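Long-range contact in uncharacterized conserved protein YndB, AHSA1/START domain (Micromonospora chersina, PDB 6V04), which is of unknown function but is a START/Bet v1-like protein involved in dynemicin biosynthesis, possibly acting as a cyclase or aromatase: residues A[87-95]-A[106-114]. Residues are numbered along the deposited sequence; the frame is centred on the assembly and turned at random.
Sequences GPECQVGWT and TVDDSCPGR
Val107 lies alongside the indole of Trp94, its CG2 3.8 Å from CD1 of Trp94, and the pair illustrates how an antiparallel hairpin divides its labour between a face packed under a helix and a face where waters bridge the strands. The strands of the hairpin 90-98/103-110 are joined here by three hydrogen-bonded pairs, Gln91 with Ser110, Gly93 with Asp108 and Thr95 with Thr106, each closed by two N-H...O bonds of 2.8 to 3.0 Å between backbone N and O. The side chains of the non-hydrogen-bonded pairs, Val92 with Asp109 and Trp94 with Val107, turn to the face packed by helix 116-139, where Trp126 meets Trp94, Val92 and Val107.

At the far end of this face lies a polar group. With chi1 at -178°, CG of Asp109 extends away from its own backbone N, and OD1 lies 2.8 Å from NH1 of Arg114 in a salt bridge. NH1 comes from above the carboxylate plane (39° out of it), while OD1 stays near the guanidinium plane. Arg114 NH2 bonds the carbonyl O of Asp109 at 3.1 Å, above the plane of that carbonyl. The two nitrogens thus grip side chain and backbone together. Cys90 SG sits at the edge of the guanidinium, 3.2 Å from Arg114 NH1, and Cys111 CB lies over one face, offset toward the rim.

The other face is looser and wet. One water links the carbonyl O of Gln91 to Ser110 OG; another accepts from Thr95 OG1, at 2.6 Å, and donates to Thr106 O and to Asp108 OD2, whose companion OD1 is bonded to Trp13 NE1. Gln91 bends at chi2 and leads away from the neighbouring strand.

In this hairpin of the Bet v1-like sheet, the charge of Asp109 is thus met beneath the helix by Arg114 and by a hydrogen bond from Trp126 NE1 to OD2, which would be expected to favour its carboxylate form.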
loop_
_atom_site.group_PDB
_atom_site.type_symbol
_atom_site.label_atom_id
_atom_site.label_comp_id
_atom_site.label_asym_id
_atom_site.label_seq_id
_atom_site.Cartn_x
_atom_site.Cartn_y
_atom_site.Cartn_z
ATOM N N GLY A 87 -5.085 -0.797 7.048
ATOM C CA GLY A 87 -5.718 -1.839 6.274
ATOM C C GLY A 87 -6.067 -3.062 7.095
ATOM O O GLY A 87 -5.560 -3.284 8.203
ATOM N N PRO A 88 -6.951 -3.891 6.554
ATOM C CA PRO A 88 -7.340 -5.107 7.272
ATOM C C PRO A 88 -6.153 -6.042 7.444
ATOM O O PRO A 88 -5.236 -6.071 6.622
ATOM C CB PRO A 88 -8.422 -5.722 6.375
ATOM C CG PRO A 88 -8.110 -5.194 5.011
ATOM C CD PRO A 88 -7.566 -3.803 5.223
ATOM N N GLU A 89 -6.189 -6.823 8.525
ATOM C CA GLU A 89 -5.085 -7.721 8.819
ATOM C C GLU A 89 -5.029 -8.854 7.804
ATOM O O GLU A 89 -6.020 -9.574 7.598
ATOM C CB GLU A 89 -5.217 -8.284 10.231
ATOM C CG GLU A 89 -4.052 -9.165 10.642
ATOM C CD GLU A 89 -4.153 -9.630 12.076
ATOM O OE1 GLU A 89 -4.959 -10.547 12.352
ATOM O OE2 GLU A 89 -3.429 -9.067 12.923
ATOM N N CYS A 90 -3.854 -9.032 7.203
ATOM C CA CYS A 90 -3.577 -10.117 6.274
ATOM C C CYS A 90 -2.663 -11.131 6.935
ATOM O O CYS A 90 -1.757 -10.764 7.683
ATOM C CB CYS A 90 -2.898 -9.607 5.009
ATOM S SG CYS A 90 -3.800 -8.303 4.216
ATOM N N GLN A 91 -2.932 -12.409 6.675
ATOM C CA GLN A 91 -2.073 -13.505 7.097
ATOM C C GLN A 91 -1.083 -13.792 5.979
ATOM O O GLN A 91 -1.501 -14.169 4.874
ATOM C CB GLN A 91 -2.913 -14.747 7.377
ATOM C CG GLN A 91 -3.590 -14.774 8.738
ATOM C CD GLN A 91 -2.746 -15.379 9.873
ATOM O OE1 GLN A 91 -3.173 -15.358 11.024
ATOM N NE2 GLN A 91 -1.563 -15.900 9.559
ATOM N N VAL A 92 0.213 -13.628 6.261
ATOM C CA VAL A 92 1.250 -13.771 5.247
ATOM C C VAL A 92 2.187 -14.900 5.652
ATOM O O VAL A 92 2.552 -15.030 6.826
ATOM C CB VAL A 92 2.024 -12.450 5.029
ATOM C CG1 VAL A 92 3.044 -12.590 3.910
ATOM C CG2 VAL A 92 1.044 -11.310 4.701
ATOM N N GLY A 93 2.562 -15.725 4.681
ATOM C CA GLY A 93 3.563 -16.749 4.920
ATOM C C GLY A 93 4.620 -16.750 3.838
ATOM O O GLY A 93 4.291 -16.627 2.655
ATOM N N TRP A 94 5.896 -16.831 4.228
ATOM C CA TRP A 94 7.009 -17.008 3.303
ATOM C C TRP A 94 7.648 -18.342 3.646
ATOM O O TRP A 94 8.202 -18.498 4.737
ATOM C CB TRP A 94 8.039 -15.884 3.430
ATOM C CG TRP A 94 7.606 -14.521 3.018
ATOM C CD1 TRP A 94 6.411 -14.149 2.472
ATOM C CD2 TRP A 94 8.395 -13.329 3.120
ATOM N NE1 TRP A 94 6.416 -12.786 2.225
ATOM C CE2 TRP A 94 7.618 -12.270 2.622
ATOM C CE3 TRP A 94 9.688 -13.059 3.592
ATOM C CZ2 TRP A 94 8.086 -10.959 2.582
ATOM C CZ3 TRP A 94 10.150 -11.755 3.548
ATOM C CH2 TRP A 94 9.350 -10.726 3.046
ATOM N N THR A 95 7.558 -19.309 2.735
ATOM C CA THR A 95 7.982 -20.677 3.008
ATOM C C THR A 95 9.020 -21.103 1.982
ATOM O O THR A 95 8.809 -20.937 0.776
ATOM C CB THR A 95 6.785 -21.628 2.991
ATOM O OG1 THR A 95 5.772 -21.115 3.868
ATOM C CG2 THR A 95 7.191 -23.046 3.420
ATOM N N THR A 106 7.610 -19.800 -1.499
ATOM C CA THR A 106 6.169 -19.735 -1.679
ATOM C C THR A 106 5.609 -18.665 -0.753
ATOM O O THR A 106 5.841 -18.712 0.460
ATOM C CB THR A 106 5.519 -21.090 -1.372
ATOM O OG1 THR A 106 6.087 -22.097 -2.213
ATOM C CG2 THR A 106 4.010 -21.045 -1.593
ATOM N N VAL A 107 4.872 -17.714 -1.323
ATOM C CA VAL A 107 4.231 -16.646 -0.567
ATOM C C VAL A 107 2.738 -16.908 -0.528
ATOM O O VAL A 107 2.104 -17.073 -1.577
ATOM C CB VAL A 107 4.496 -15.265 -1.181
ATOM C CG1 VAL A 107 3.736 -14.198 -0.387
ATOM C CG2 VAL A 107 5.990 -14.968 -1.216
ATOM N N ASP A 108 2.184 -16.944 0.682
ATOM C CA ASP A 108 0.750 -16.984 0.927
ATOM C C ASP A 108 0.306 -15.651 1.509
ATOM O O ASP A 108 0.950 -15.129 2.419
ATOM C CB ASP A 108 0.395 -18.080 1.930
ATOM C CG ASP A 108 0.655 -19.469 1.410
ATOM O OD1 ASP A 108 0.081 -19.830 0.367
ATOM O OD2 ASP A 108 1.423 -20.204 2.070
ATOM N N ASP A 109 -0.807 -15.111 1.009
ATOM C CA ASP A 109 -1.350 -13.849 1.520
ATOM C C ASP A 109 -2.865 -13.974 1.498
ATOM O O ASP A 109 -3.462 -14.008 0.419
ATOM C CB ASP A 109 -0.872 -12.659 0.672
ATOM C CG ASP A 109 -1.361 -11.314 1.184
ATOM O OD1 ASP A 109 -2.400 -11.255 1.873
ATOM O OD2 ASP A 109 -0.703 -10.279 0.862
ATOM N N SER A 110 -3.487 -14.092 2.674
ATOM C CA SER A 110 -4.931 -14.209 2.754
ATOM C C SER A 110 -5.506 -13.169 3.705
ATOM O O SER A 110 -4.826 -12.661 4.604
ATOM C CB SER A 110 -5.350 -15.625 3.188
ATOM O OG SER A 110 -4.726 -15.987 4.401
ATOM N N CYS A 111 -6.752 -12.824 3.451
ATOM C CA CYS A 111 -7.472 -11.853 4.244
ATOM C C CYS A 111 -8.964 -12.110 4.103
ATOM O O CYS A 111 -9.508 -12.003 2.999
ATOM C CB CYS A 111 -7.121 -10.435 3.795
ATOM S SG CYS A 111 -7.982 -9.146 4.737
ATOM N N PRO A 112 -9.658 -12.470 5.180
ATOM C CA PRO A 112 -11.083 -12.798 5.061
ATOM C C PRO A 112 -11.878 -11.631 4.499
ATOM O O PRO A 112 -11.724 -10.487 4.938
ATOM C CB PRO A 112 -11.492 -13.124 6.503
ATOM C CG PRO A 112 -10.227 -13.484 7.195
ATOM C CD PRO A 112 -9.158 -12.631 6.557
ATOM N N GLY A 113 -12.697 -11.920 3.492
ATOM C CA GLY A 113 -13.550 -10.923 2.880
ATOM C C GLY A 113 -12.857 -10.003 1.903
ATOM O O GLY A 113 -13.448 -8.995 1.500
ATOM N N ARG A 114 -11.634 -10.317 1.503
ATOM C CA ARG A 114 -10.904 -9.474 0.570
ATOM C C ARG A 114 -11.723 -9.253 -0.699
ATOM O O ARG A 114 -12.142 -10.230 -1.333
ATOM C CB ARG A 114 -9.579 -10.137 0.212
ATOM C CG ARG A 114 -8.789 -9.441 -0.876
ATOM C CD ARG A 114 -7.439 -10.103 -0.993
ATOM N NE ARG A 114 -6.542 -9.629 0.049
ATOM C CZ ARG A 114 -5.510 -10.308 0.541
ATOM N NH1 ARG A 114 -4.747 -9.736 1.464
ATOM N NH2 ARG A 114 -5.241 -11.543 0.132
HETATM O O HOH W 1 -1.919 -16.881 4.250
HETATM O O HOH W 2 4.102 -19.682 2.433
HETATM O O HOH W 3 8.165 -23.197 -0.972
#